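Local coordinates for solute-binding protein (PDB 2ZYO), which binds maltotetraose here and probably captures cyclodextrins and maltodextrins outside the cell for uptake by a membrane transporter, at residues V31-T36 with V51-V56; S102-F107 with G119-L124; K217-A222 with Q226-D231. One frame throughout, in Å; residues are numbered along the deposited sequence.

The three contacts follow one another along the chain without overlapping. Contact 1 joins a helix to the strand after it near the amino end of the chain, and contact 2 lies about 23 Å from it between centres, with nearest atoms about 11 Å apart. Contact 3 sits on the opposite side of the chain's centre from both, about 40 Å from either between centres. The bound maltotetraose is held by a pocket that includes R84, E129, W250 and W360. None of the touching residues belongs to that pocket; in contact 3 the side chain of L228 is about 10 Å from a bound glucose unit. Contacts 1 and 2 are apolar packing; contact 3 adds a water bridge.

Contact 1: residues V31-T36 with V51-V56; sequences VQLNNT and VEVVPV
L33, on the first turn of helix 30-47, lays its branched end against V53 and P55 of strand 50-55. The tight part is the meeting of L33 CD1 with V53 CG1 at 3.9 Å. These two side chains lie alongside, pointing opposite ways, rather than meeting end to end. L33 CG stands anti to the backbone N (chi1 -178°), and this torsion carries the two methyls from the flank of the helix across to the strand. V53 CG1 is also the atom met by T36 one turn on, whose CG2 lies 4.1 Å from V53 CG1; one valine methyl thus fills the angle between two helix residues. The same rotation of T36 that presents CG2 to the valine leaves OG1 beside the backbone N, where it is hydrogen-bonded to E25 OE1 of strand 20-25. The buried hydroxyl is satisfied there while the methyl serves the apolar side. Toward P55 the packing is looser: L33 CD2 is 4.3 Å from P55 CB, and the proline side is open to solvent. No hydrogen bond crosses between 31-36 and 51-56, and the two segments bury only 190 Å² in all. V53 also touches A40 farther along the helix, while E52 and V54 of the strand, and V56 just after it, bond through their backbones to strand 20-25. Helix and strand segments run almost antiparallel, at 172°, with axes 9.4 Å apart at closest approach. Strand 20-25, helix 30-47 and the parallel strand 50-55 together form a beta-alpha-beta crossover, the building unit of the alpha/beta lobes of periplasmic-binding-protein folds.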
ATOM      1  N   VAL A  31     -14.552   0.395  13.170  1.00 19.33           N
ATOM      2  CA  VAL A  31     -13.644   1.261  13.937  1.00 19.39           C
ATOM      3  C   VAL A  31     -13.077   2.433  13.123  1.00 18.71           C
ATOM      4  O   VAL A  31     -12.871   3.522  13.666  1.00 19.16           O
ATOM      5  CB  VAL A  31     -12.499   0.476  14.657  1.00 20.73           C
ATOM      6  CG1 VAL A  31     -13.078  -0.557  15.615  1.00 22.14           C
ATOM      7  CG2 VAL A  31     -11.539  -0.176  13.662  1.00 21.06           C
ATOM      8  N   GLN A  32     -12.835   2.208  11.832  1.00 17.11           N
ATOM      9  CA  GLN A  32     -12.378   3.274  10.939  1.00 16.68           C
ATOM     10  C   GLN A  32     -13.453   4.345  10.809  1.00 15.54           C
ATOM     11  O   GLN A  32     -13.156   5.541  10.846  1.00 15.39           O
ATOM     12  CB  GLN A  32     -12.025   2.725   9.553  1.00 18.08           C
ATOM     13  CG  GLN A  32     -10.730   1.927   9.500  1.00 19.86           C
ATOM     14  CD  GLN A  32     -10.345   1.526   8.086  1.00 22.57           C
ATOM     15  OE1 GLN A  32     -10.326   2.352   7.172  1.00 23.73           O
ATOM     16  NE2 GLN A  32     -10.016   0.252   7.906  1.00 24.13           N
ATOM     17  N   LEU A  33     -14.700   3.899  10.663  1.00 16.28           N
ATOM     18  CA  LEU A  33     -15.842   4.795  10.520  1.00 16.64           C
ATOM     19  C   LEU A  33     -16.077   5.607  11.790  1.00 16.84           C
ATOM     20  O   LEU A  33     -16.224   6.829  11.733  1.00 16.65           O
ATOM     21  CB  LEU A  33     -17.102   4.006  10.139  1.00 17.32           C
ATOM     22  CG  LEU A  33     -18.408   4.772   9.897  1.00 17.77           C
ATOM     23  CD1 LEU A  33     -18.328   5.664   8.659  1.00 19.64           C
ATOM     24  CD2 LEU A  33     -19.585   3.809   9.786  1.00 19.93           C
ATOM     25  N   ASN A  34     -16.101   4.923  12.931  1.00 16.94           N
ATOM     26  CA  ASN A  34     -16.357   5.581  14.210  1.00 16.69           C
ATOM     27  C   ASN A  34     -15.246   6.538  14.647  1.00 15.11           C
ATOM     28  O   ASN A  34     -15.526   7.548  15.294  1.00 14.12           O
ATOM     29  CB  ASN A  34     -16.669   4.555  15.301  1.00 21.77           C
ATOM     30  CG  ASN A  34     -17.888   3.704  14.973  1.00 24.44           C
ATOM     31  OD1 ASN A  34     -18.797   4.137  14.262  1.00 26.07           O
ATOM     32  ND2 ASN A  34     -17.908   2.485  15.494  1.00 26.60           N
ATOM     33  N   ASN A  35     -13.997   6.233  14.291  1.00 13.75           N
ATOM     34  CA  ASN A  35     -12.895   7.156  14.565  1.00 12.15           C
ATOM     35  C   ASN A  35     -13.058   8.470  13.807  1.00 10.98           C
ATOM     36  O   ASN A  35     -12.855   9.551  14.366  1.00 11.58           O
ATOM     37  CB  ASN A  35     -11.532   6.539  14.246  1.00 12.98           C
ATOM     38  CG  ASN A  35     -10.385   7.440  14.652  1.00 13.49           C
ATOM     39  OD1 ASN A  35      -9.827   8.159  13.826  1.00 14.62           O
ATOM     40  ND2 ASN A  35     -10.047   7.430  15.938  1.00 12.23           N
ATOM     41  N   THR A  36     -13.430   8.368  12.532  1.00 11.45           N
ATOM     42  CA  THR A  36     -13.704   9.552  11.724  1.00  9.89           C
ATOM     43  C   THR A  36     -14.912  10.308  12.273  1.00 11.63           C
ATOM     44  O   THR A  36     -14.898  11.535  12.334  1.00 11.60           O
ATOM     45  CB  THR A  36     -13.861   9.197  10.230  1.00 10.61           C
ATOM     46  OG1 THR A  36     -12.609   8.701   9.745  1.00 11.52           O
ATOM     47  CG2 THR A  36     -14.252  10.420   9.399  1.00  9.95           C
ATOM     48  N   VAL A  51     -20.628  18.272  10.402  1.00 11.15           N
ATOM     49  CA  VAL A  51     -19.872  17.361   9.547  1.00  9.07           C
ATOM     50  C   VAL A  51     -20.597  16.023   9.479  1.00  9.16           C
ATOM     51  O   VAL A  51     -20.668  15.288  10.470  1.00 11.12           O
ATOM     52  CB  VAL A  51     -18.401  17.176   9.996  1.00  9.16           C
ATOM     53  CG1 VAL A  51     -17.677  16.247   9.034  1.00 10.21           C
ATOM     54  CG2 VAL A  51     -17.681  18.516  10.056  1.00  9.84           C
ATOM     55  N   GLU A  52     -21.155  15.735   8.305  1.00 10.63           N
ATOM     56  CA  GLU A  52     -21.858  14.485   8.071  1.00 11.27           C
ATOM     57  C   GLU A  52     -20.887  13.432   7.555  1.00 10.84           C
ATOM     58  O   GLU A  52     -20.267  13.606   6.505  1.00 12.30           O
ATOM     59  CB  GLU A  52     -22.998  14.685   7.070  1.00 14.44           C
ATOM     60  CG  GLU A  52     -23.874  13.445   6.883  1.00 17.28           C
ATOM     61  CD  GLU A  52     -24.835  13.547   5.710  1.00 20.45           C
ATOM     62  OE1 GLU A  52     -24.669  14.446   4.856  1.00 21.43           O
ATOM     63  OE2 GLU A  52     -25.759  12.710   5.639  1.00 22.54           O
ATOM     64  N   VAL A  53     -20.762  12.345   8.307  1.00 11.28           N
ATOM     65  CA  VAL A  53     -19.928  11.220   7.909  1.00 11.29           C
ATOM     66  C   VAL A  53     -20.825  10.123   7.350  1.00 11.12           C
ATOM     67  O   VAL A  53     -21.650   9.557   8.072  1.00 13.43           O
ATOM     68  CB  VAL A  53     -19.085  10.680   9.088  1.00 10.94           C
ATOM     69  CG1 VAL A  53     -18.188   9.538   8.625  1.00 12.98           C
ATOM     70  CG2 VAL A  53     -18.244  11.792   9.693  1.00 12.25           C
ATOM     71  N   VAL A  54     -20.650   9.840   6.062  1.00 10.65           N
ATOM     72  CA  VAL A  54     -21.472   8.874   5.337  1.00 10.95           C
ATOM     73  C   VAL A  54     -20.654   7.607   5.081  1.00 10.80           C
ATOM     74  O   VAL A  54     -19.522   7.693   4.603  1.00 10.25           O
ATOM     75  CB  VAL A  54     -21.969   9.460   3.988  1.00 11.92           C
ATOM     76  CG1 VAL A  54     -22.894   8.481   3.260  1.00 12.97           C
ATOM     77  CG2 VAL A  54     -22.679  10.793   4.205  1.00 12.14           C
ATOM     78  N   PRO A  55     -21.212   6.428   5.417  1.00 10.45           N
ATOM     79  CA  PRO A  55     -20.515   5.172   5.135  1.00 10.51           C
ATOM     80  C   PRO A  55     -20.482   4.838   3.644  1.00 10.31           C
ATOM     81  O   PRO A  55     -21.528   4.597   3.038  1.00 11.77           O
ATOM     82  CB  PRO A  55     -21.341   4.134   5.902  1.00 11.61           C
ATOM     83  CG  PRO A  55     -22.709   4.716   5.972  1.00 12.78           C
ATOM     84  CD  PRO A  55     -22.501   6.202   6.101  1.00 11.07           C
ATOM     85  N   VAL A  56     -19.281   4.847   3.067  1.00 10.42           N
ATOM     86  CA  VAL A  56     -19.059   4.409   1.686  1.00 11.15           C
ATOM     87  C   VAL A  56     -17.747   3.632   1.614  1.00 12.43           C
ATOM     88  O   VAL A  56     -16.698   4.124   2.045  1.00 12.20           O
ATOM     89  CB  VAL A  56     -19.004   5.583   0.666  1.00 11.76           C
ATOM     90  CG1 VAL A  56     -18.959   5.041  -0.759  1.00 12.69           C
ATOM     91  CG2 VAL A  56     -20.194   6.528   0.822  1.00 11.39           C
TER

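Contact 2: residues S102-F107 with G119-L124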
ATOM      1  N   SER A 102       5.118  23.507   5.831  1.00 15.02           N
ATOM      2  CA  SER A 102       5.139  23.133   7.247  1.00 15.44           C
ATOM      3  C   SER A 102       4.084  22.074   7.564  1.00 14.85           C
ATOM      4  O   SER A 102       4.298  21.215   8.420  1.00 15.46           O
ATOM      5  CB  SER A 102       4.938  24.363   8.137  1.00 16.57           C
ATOM      6  OG  SER A 102       3.641  24.913   7.980  1.00 18.22           O
ATOM      7  N   VAL A 103       2.950  22.147   6.870  1.00 13.51           N
ATOM      8  CA  VAL A 103       1.878  21.160   7.017  1.00 12.75           C
ATOM      9  C   VAL A 103       2.290  19.820   6.399  1.00 12.68           C
ATOM     10  O   VAL A 103       2.100  18.768   7.014  1.00 12.51           O
ATOM     11  CB  VAL A 103       0.547  21.658   6.394  1.00 11.81           C
ATOM     12  CG1 VAL A 103      -0.547  20.607   6.542  1.00 11.15           C
ATOM     13  CG2 VAL A 103       0.108  22.975   7.034  1.00 12.42           C
ATOM     14  N   LYS A 104       2.859  19.865   5.193  1.00 12.23           N
ATOM     15  CA  LYS A 104       3.392  18.668   4.540  1.00 13.36           C
ATOM     16  C   LYS A 104       4.428  17.992   5.429  1.00 12.31           C
ATOM     17  O   LYS A 104       4.440  16.765   5.561  1.00 12.06           O
ATOM     18  CB  LYS A 104       4.035  19.016   3.193  1.00 13.79           C
ATOM     19  CG  LYS A 104       3.054  19.324   2.070  1.00 16.35           C
ATOM     20  CD  LYS A 104       3.761  19.474   0.722  1.00 17.96           C
ATOM     21  CE  LYS A 104       4.349  18.155   0.219  1.00 21.47           C
ATOM     22  NZ  LYS A 104       5.212  18.349  -0.983  1.00 23.61           N
ATOM     23  N   ASN A 105       5.280  18.807   6.051  1.00 13.44           N
ATOM     24  CA  ASN A 105       6.372  18.311   6.888  1.00 14.32           C
ATOM     25  C   ASN A 105       5.939  17.677   8.215  1.00 13.59           C
ATOM     26  O   ASN A 105       6.775  17.170   8.961  1.00 14.44           O
ATOM     27  CB  ASN A 105       7.412  19.410   7.121  1.00 17.43           C
ATOM     28  CG  ASN A 105       8.258  19.691   5.887  1.00 19.55           C
ATOM     29  OD1 ASN A 105       8.366  18.860   4.981  1.00 23.95           O
ATOM     30  ND2 ASN A 105       8.874  20.863   5.856  1.00 22.84           N
ATOM     31  N   GLN A 106       4.640  17.719   8.508  1.00 12.51           N
ATOM     32  CA  GLN A 106       4.081  16.961   9.629  1.00 11.08           C
ATOM     33  C   GLN A 106       4.159  15.469   9.326  1.00 11.15           C
ATOM     34  O   GLN A 106       4.151  14.638  10.235  1.00  9.92           O
ATOM     35  CB  GLN A 106       2.614  17.329   9.868  1.00 11.34           C
ATOM     36  CG  GLN A 106       2.348  18.769  10.290  1.00 11.59           C
ATOM     37  CD  GLN A 106       0.876  19.150  10.172  1.00 13.44           C
ATOM     38  OE1 GLN A 106       0.004  18.291  10.006  1.00 13.13           O
ATOM     39  NE2 GLN A 106       0.596  20.445  10.259  1.00 11.67           N
ATOM     40  N   PHE A 107       4.241  15.141   8.039  1.00 10.88           N
ATOM     41  CA  PHE A 107       4.092  13.768   7.579  1.00 10.03           C
ATOM     42  C   PHE A 107       5.343  13.219   6.915  1.00 10.06           C
ATOM     43  O   PHE A 107       6.174  13.975   6.403  1.00 10.65           O
ATOM     44  CB  PHE A 107       2.908  13.666   6.613  1.00  9.58           C
ATOM     45  CG  PHE A 107       1.627  14.215   7.168  1.00  8.91           C
ATOM     46  CD1 PHE A 107       0.863  13.466   8.055  1.00  8.23           C
ATOM     47  CD2 PHE A 107       1.189  15.489   6.813  1.00  9.33           C
ATOM     48  CE1 PHE A 107      -0.322  13.974   8.579  1.00  8.34           C
ATOM     49  CE2 PHE A 107       0.007  16.006   7.331  1.00  8.34           C
ATOM     50  CZ  PHE A 107      -0.751  15.245   8.215  1.00 10.07           C
ATOM     51  N   GLY A 119       2.906  17.465 -10.032  1.00 18.07           N
ATOM     52  CA  GLY A 119       3.427  18.657  -9.361  1.00 18.51           C
ATOM     53  C   GLY A 119       2.443  19.368  -8.446  1.00 18.93           C
ATOM     54  O   GLY A 119       2.637  20.539  -8.105  1.00 21.40           O
ATOM     55  N   LYS A 120       1.384  18.662  -8.051  1.00 16.66           N
ATOM     56  CA  LYS A 120       0.365  19.212  -7.155  1.00 15.18           C
ATOM     57  C   LYS A 120       0.019  18.213  -6.055  1.00 13.41           C
ATOM     58  O   LYS A 120       0.074  16.999  -6.267  1.00 12.68           O
ATOM     59  CB  LYS A 120      -0.895  19.603  -7.936  1.00 15.37           C
ATOM     60  CG  LYS A 120      -0.666  20.698  -8.977  1.00 17.61           C
ATOM     61  CD  LYS A 120      -1.938  21.074  -9.720  1.00 22.92           C
ATOM     62  CE  LYS A 120      -1.678  22.218 -10.692  1.00 25.82           C
ATOM     63  NZ  LYS A 120      -2.923  22.705 -11.349  1.00 29.42           N
ATOM     64  N   LEU A 121      -0.335  18.733  -4.882  1.00 11.28           N
ATOM     65  CA  LEU A 121      -0.697  17.898  -3.739  1.00 10.64           C
ATOM     66  C   LEU A 121      -2.209  17.703  -3.664  1.00  9.96           C
ATOM     67  O   LEU A 121      -2.966  18.670  -3.751  1.00 11.46           O
ATOM     68  CB  LEU A 121      -0.182  18.523  -2.438  1.00 10.46           C
ATOM     69  CG  LEU A 121      -0.421  17.737  -1.145  1.00 11.14           C
ATOM     70  CD1 LEU A 121       0.303  16.394  -1.172  1.00 12.49           C
ATOM     71  CD2 LEU A 121       0.012  18.557   0.058  1.00 12.44           C
ATOM     72  N   TYR A 122      -2.639  16.455  -3.485  1.00  9.25           N
ATOM     73  CA  TYR A 122      -4.067  16.125  -3.495  1.00  8.81           C
ATOM     74  C   TYR A 122      -4.656  15.659  -2.166  1.00  8.32           C
ATOM     75  O   TYR A 122      -5.865  15.447  -2.061  1.00  8.89           O
ATOM     76  CB  TYR A 122      -4.376  15.131  -4.620  1.00  9.71           C
ATOM     77  CG  TYR A 122      -4.303  15.807  -5.958  1.00 10.63           C
ATOM     78  CD1 TYR A 122      -5.416  16.456  -6.487  1.00 10.02           C
ATOM     79  CD2 TYR A 122      -3.106  15.849  -6.673  1.00 10.83           C
ATOM     80  CE1 TYR A 122      -5.348  17.108  -7.709  1.00 11.04           C
ATOM     81  CE2 TYR A 122      -3.027  16.500  -7.895  1.00 12.20           C
ATOM     82  CZ  TYR A 122      -4.150  17.127  -8.404  1.00 13.32           C
ATOM     83  OH  TYR A 122      -4.075  17.772  -9.614  1.00 14.31           O
ATOM     84  N   GLY A 123      -3.820  15.518  -1.147  1.00  7.94           N
ATOM     85  CA  GLY A 123      -4.344  15.124   0.152  1.00  6.62           C
ATOM     86  C   GLY A 123      -3.340  15.019   1.272  1.00  7.27           C
ATOM     87  O   GLY A 123      -2.144  15.250   1.081  1.00  8.64           O
ATOM     88  N   LEU A 124      -3.862  14.679   2.447  1.00  7.01           N
ATOM     89  CA  LEU A 124      -3.060  14.430   3.635  1.00  6.85           C
ATOM     90  C   LEU A 124      -3.286  12.988   4.085  1.00  6.82           C
ATOM     91  O   LEU A 124      -4.407  12.477   3.987  1.00  8.00           O
ATOM     92  CB  LEU A 124      -3.401  15.435   4.743  1.00  8.48           C
ATOM     93  CG  LEU A 124      -3.103  16.911   4.436  1.00  7.37           C
ATOM     94  CD1 LEU A 124      -3.544  17.797   5.591  1.00  9.38           C
ATOM     95  CD2 LEU A 124      -1.629  17.150   4.104  1.00  8.20           C
TER
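K104 and L121 make the closest approach, 3.7 Å from K104 CG to L121 CD2. The leucine methyl also reaches K104 CD at 3.9 Å, so it rests along the aliphatic part of the lysine, and the two side chains pass antiparallel. The lysine chain bends about the CG-CD bond itself (chi3 68°), the two carbons on which the methyl rests. Beside this pair, L124 receives two residues, one on each methyl. Its CD2 comes 3.8 Å from F107 CE2, approaching the ring obliquely, with the two side chains crossing at about a right angle; its CD1 lies 4.2 Å from V103 CG1. Q106 CB, from the preceding residue, sits 3.8 Å above one face of the F107 ring, offset toward its rim. M112 of helix 109-114 completes the first shell, touching K104, F107, L121 and L124. T304 touches both F107 and L124, and helix 293-302 reaches V103 and L124 through Q301. Backbone geometry sets these positions. A type I turn from K104 to F107, closed by F107 N to K104 O at 3.0 Å, ends helix 101-104 and swings the phenylalanine back to the side of V103. On the strand, L121 is bonded through its backbone to I97, and L124 to W284. Between 102-107 and 119-124 the contact is wholly apolar, with no hydrogen bond or salt bridge, so it depends on the shape and burial of methyl, methylene and ring surfaces and not on directed bonds.

Contact 3: residues K217-A222 with Q226-D231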
ATOM      1  N   LYS A 217      13.789 -18.939  -8.535  1.00 11.47           N
ATOM      2  CA  LYS A 217      14.466 -19.728  -7.502  1.00 12.41           C
ATOM      3  C   LYS A 217      13.537 -20.162  -6.368  1.00 11.39           C
ATOM      4  O   LYS A 217      13.731 -21.224  -5.772  1.00 11.80           O
ATOM      5  CB  LYS A 217      15.668 -18.964  -6.946  1.00 13.51           C
ATOM      6  CG  LYS A 217      16.881 -18.969  -7.868  1.00 17.14           C
ATOM      7  CD  LYS A 217      17.931 -17.956  -7.428  1.00 20.08           C
ATOM      8  CE  LYS A 217      18.580 -18.334  -6.105  1.00 23.32           C
ATOM      9  NZ  LYS A 217      19.459 -17.240  -5.609  1.00 27.51           N
ATOM     10  N   TRP A 218      12.525 -19.348  -6.077  1.00 10.99           N
ATOM     11  CA  TRP A 218      11.550 -19.685  -5.042  1.00 11.66           C
ATOM     12  C   TRP A 218      10.729 -20.924  -5.394  1.00 12.11           C
ATOM     13  O   TRP A 218      10.235 -21.621  -4.509  1.00 13.17           O
ATOM     14  CB  TRP A 218      10.645 -18.489  -4.733  1.00 12.62           C
ATOM     15  CG  TRP A 218      11.310 -17.521  -3.813  1.00 12.16           C
ATOM     16  CD1 TRP A 218      12.000 -16.397  -4.163  1.00 13.66           C
ATOM     17  CD2 TRP A 218      11.379 -17.607  -2.384  1.00 12.07           C
ATOM     18  NE1 TRP A 218      12.486 -15.769  -3.039  1.00 12.93           N
ATOM     19  CE2 TRP A 218      12.120 -16.491  -1.934  1.00 12.47           C
ATOM     20  CE3 TRP A 218      10.879 -18.514  -1.440  1.00 10.07           C
ATOM     21  CZ2 TRP A 218      12.376 -16.258  -0.578  1.00 11.80           C
ATOM     22  CZ3 TRP A 218      11.136 -18.282  -0.089  1.00  9.59           C
ATOM     23  CH2 TRP A 218      11.878 -17.161   0.326  1.00 10.93           C
ATOM     24  N   PHE A 219      10.618 -21.209  -6.687  1.00 12.45           N
ATOM     25  CA  PHE A 219       9.865 -22.366  -7.155  1.00 13.07           C
ATOM     26  C   PHE A 219      10.771 -23.547  -7.502  1.00 14.61           C
ATOM     27  O   PHE A 219      10.412 -24.698  -7.247  1.00 17.78           O
ATOM     28  CB  PHE A 219       8.955 -21.972  -8.323  1.00 11.98           C
ATOM     29  CG  PHE A 219       7.920 -20.949  -7.947  1.00 10.56           C
ATOM     30  CD1 PHE A 219       6.717 -21.345  -7.373  1.00 10.97           C
ATOM     31  CD2 PHE A 219       8.164 -19.589  -8.129  1.00 11.24           C
ATOM     32  CE1 PHE A 219       5.762 -20.404  -7.003  1.00 12.44           C
ATOM     33  CE2 PHE A 219       7.213 -18.641  -7.760  1.00 12.77           C
ATOM     34  CZ  PHE A 219       6.011 -19.047  -7.197  1.00 12.85           C
ATOM     35  N   THR A 220      11.949 -23.259  -8.052  1.00 13.48           N
ATOM     36  CA  THR A 220      12.898 -24.304  -8.457  1.00 14.54           C
ATOM     37  C   THR A 220      13.787 -24.812  -7.316  1.00 15.90           C
ATOM     38  O   THR A 220      14.214 -25.971  -7.328  1.00 19.42           O
ATOM     39  CB  THR A 220      13.806 -23.836  -9.611  1.00 14.85           C
ATOM     40  OG1 THR A 220      14.530 -22.667  -9.206  1.00 14.73           O
ATOM     41  CG2 THR A 220      12.986 -23.525 -10.862  1.00 14.95           C
ATOM     42  N   GLU A 221      14.073 -23.948  -6.343  1.00 14.44           N
ATOM     43  CA  GLU A 221      14.949 -24.310  -5.223  1.00 14.46           C
ATOM     44  C   GLU A 221      14.244 -24.328  -3.865  1.00 14.48           C
ATOM     45  O   GLU A 221      14.531 -25.184  -3.026  1.00 14.54           O
ATOM     46  CB  GLU A 221      16.165 -23.381  -5.161  1.00 14.44           C
ATOM     47  CG  GLU A 221      17.096 -23.461  -6.367  1.00 17.63           C
ATOM     48  CD  GLU A 221      18.323 -22.576  -6.220  1.00 19.70           C
ATOM     49  OE1 GLU A 221      18.806 -22.395  -5.081  1.00 22.17           O
ATOM     50  OE2 GLU A 221      18.810 -22.063  -7.247  1.00 22.14           O
ATOM     51  N   ALA A 222      13.337 -23.378  -3.648  1.00 13.74           N
ATOM     52  CA  ALA A 222      12.631 -23.262  -2.368  1.00 12.90           C
ATOM     53  C   ALA A 222      11.287 -23.997  -2.364  1.00 13.32           C
ATOM     54  O   ALA A 222      10.535 -23.930  -1.388  1.00 12.66           O
ATOM     55  CB  ALA A 222      12.461 -21.795  -1.980  1.00 12.48           C
ATOM     56  N   GLN A 226       3.434 -24.135  -7.044  1.00 21.06           N
ATOM     57  CA  GLN A 226       3.535 -23.382  -8.298  1.00 21.91           C
ATOM     58  C   GLN A 226       2.253 -22.666  -8.746  1.00 22.81           C
ATOM     59  O   GLN A 226       2.269 -21.918  -9.728  1.00 23.55           O
ATOM     60  CB  GLN A 226       4.109 -24.269  -9.410  1.00 24.17           C
ATOM     61  CG  GLN A 226       5.566 -24.665  -9.160  1.00 27.58           C
ATOM     62  CD  GLN A 226       6.063 -25.772 -10.075  1.00 29.80           C
ATOM     63  OE1 GLN A 226       5.683 -25.855 -11.243  1.00 31.77           O
ATOM     64  NE2 GLN A 226       6.933 -26.625  -9.544  1.00 30.14           N
ATOM     65  N   SER A 227       1.160 -22.876  -8.013  1.00 22.88           N
ATOM     66  CA  SER A 227      -0.103 -22.185  -8.285  1.00 22.39           C
ATOM     67  C   SER A 227      -0.724 -21.610  -7.007  1.00 22.41           C
ATOM     68  O   SER A 227      -1.949 -21.575  -6.855  1.00 23.19           O
ATOM     69  CB  SER A 227      -1.081 -23.124  -9.001  1.00 23.08           C
ATOM     70  OG  SER A 227      -0.514 -23.625 -10.199  1.00 24.72           O
ATOM     71  N   LEU A 228       0.134 -21.141  -6.103  1.00 21.51           N
ATOM     72  CA  LEU A 228      -0.300 -20.645  -4.795  1.00 21.73           C
ATOM     73  C   LEU A 228      -1.115 -19.353  -4.882  1.00 20.93           C
ATOM     74  O   LEU A 228      -0.997 -18.591  -5.843  1.00 20.94           O
ATOM     75  CB  LEU A 228       0.902 -20.476  -3.850  1.00 23.91           C
ATOM     76  CG  LEU A 228       1.967 -19.411  -4.144  1.00 23.68           C
ATOM     77  CD1 LEU A 228       1.542 -18.050  -3.615  1.00 25.79           C
ATOM     78  CD2 LEU A 228       3.307 -19.802  -3.542  1.00 24.79           C
ATOM     79  N   LYS A 229      -1.944 -19.132  -3.865  1.00 19.85           N
ATOM     80  CA  LYS A 229      -2.728 -17.908  -3.726  1.00 19.90           C
ATOM     81  C   LYS A 229      -2.599 -17.378  -2.299  1.00 18.28           C
ATOM     82  O   LYS A 229      -1.947 -18.002  -1.461  1.00 17.68           O
ATOM     83  CB  LYS A 229      -4.199 -18.171  -4.072  1.00 22.49           C
ATOM     84  CG  LYS A 229      -4.522 -18.133  -5.567  1.00 26.33           C
ATOM     85  CD  LYS A 229      -5.167 -16.807  -5.994  1.00 30.38           C
ATOM     86  CE  LYS A 229      -4.155 -15.671  -6.167  1.00 32.12           C
ATOM     87  NZ  LYS A 229      -3.228 -15.882  -7.318  1.00 33.92           N
ATOM     88  N   ALA A 230      -3.221 -16.230  -2.030  1.00 17.79           N
ATOM     89  CA  ALA A 230      -3.204 -15.621  -0.696  1.00 17.67           C
ATOM     90  C   ALA A 230      -3.641 -16.597   0.396  1.00 17.59           C
ATOM     91  O   ALA A 230      -3.037 -16.648   1.471  1.00 17.02           O
ATOM     92  CB  ALA A 230      -4.074 -14.373  -0.666  1.00 17.71           C
ATOM     93  N   ASP A 231      -4.681 -17.379   0.111  1.00 18.22           N
ATOM     94  CA  ASP A 231      -5.225 -18.311   1.093  1.00 18.75           C
ATOM     95  C   ASP A 231      -4.288 -19.472   1.416  1.00 18.12           C
ATOM     96  O   ASP A 231      -4.318 -20.003   2.528  1.00 17.98           O
ATOM     97  CB  ASP A 231      -6.584 -18.847   0.648  1.00 22.40           C
ATOM     98  CG  ASP A 231      -7.324 -19.531   1.775  1.00 23.73           C
ATOM     99  OD1 ASP A 231      -7.857 -18.820   2.655  1.00 27.74           O
ATOM    100  OD2 ASP A 231      -7.360 -20.778   1.788  1.00 28.67           O
TER
HETATM  101  O   HOH W   1       7.939 -25.661  -6.876  1.00 19.52           O
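F219 and Q226 share a first torsion near -60° (chi1 -62° and -67°), each setting CG beside its own backbone N, and this swings the phenyl ring of F219 toward Q226 while the glutamine chain runs back past it. F219 CD1 lies 3.9 Å from both CA and CG of Q226, so the ring, met obliquely by CA, leans on the CA and the CG methylene of the glutamine. Beyond CG the glutamine is extended, and its amide plane stands at 86° to the ring. Its polar end bridges back to the helix through a water, which accepts from Q226 NE2 at 3.0 Å and donates to F219 O at 2.7 Å. That water joins the two segments in place of a direct hydrogen bond. On the buried side F219 CE1 meets L228 CD2 at a looser 4.3 Å, whereas Q226 is exposed. F219 also touches A171 and L224. Helix 206-220 ends here, with K217 O accepting from both E221 N and A222 N, and K229 takes the N-cap position of helix 230-238. The contact thus closes the short connection between these helices, while W218, the residue before F219, packs edge-to-face with F151 of helix 147-157 and with F169 of strand 165-169.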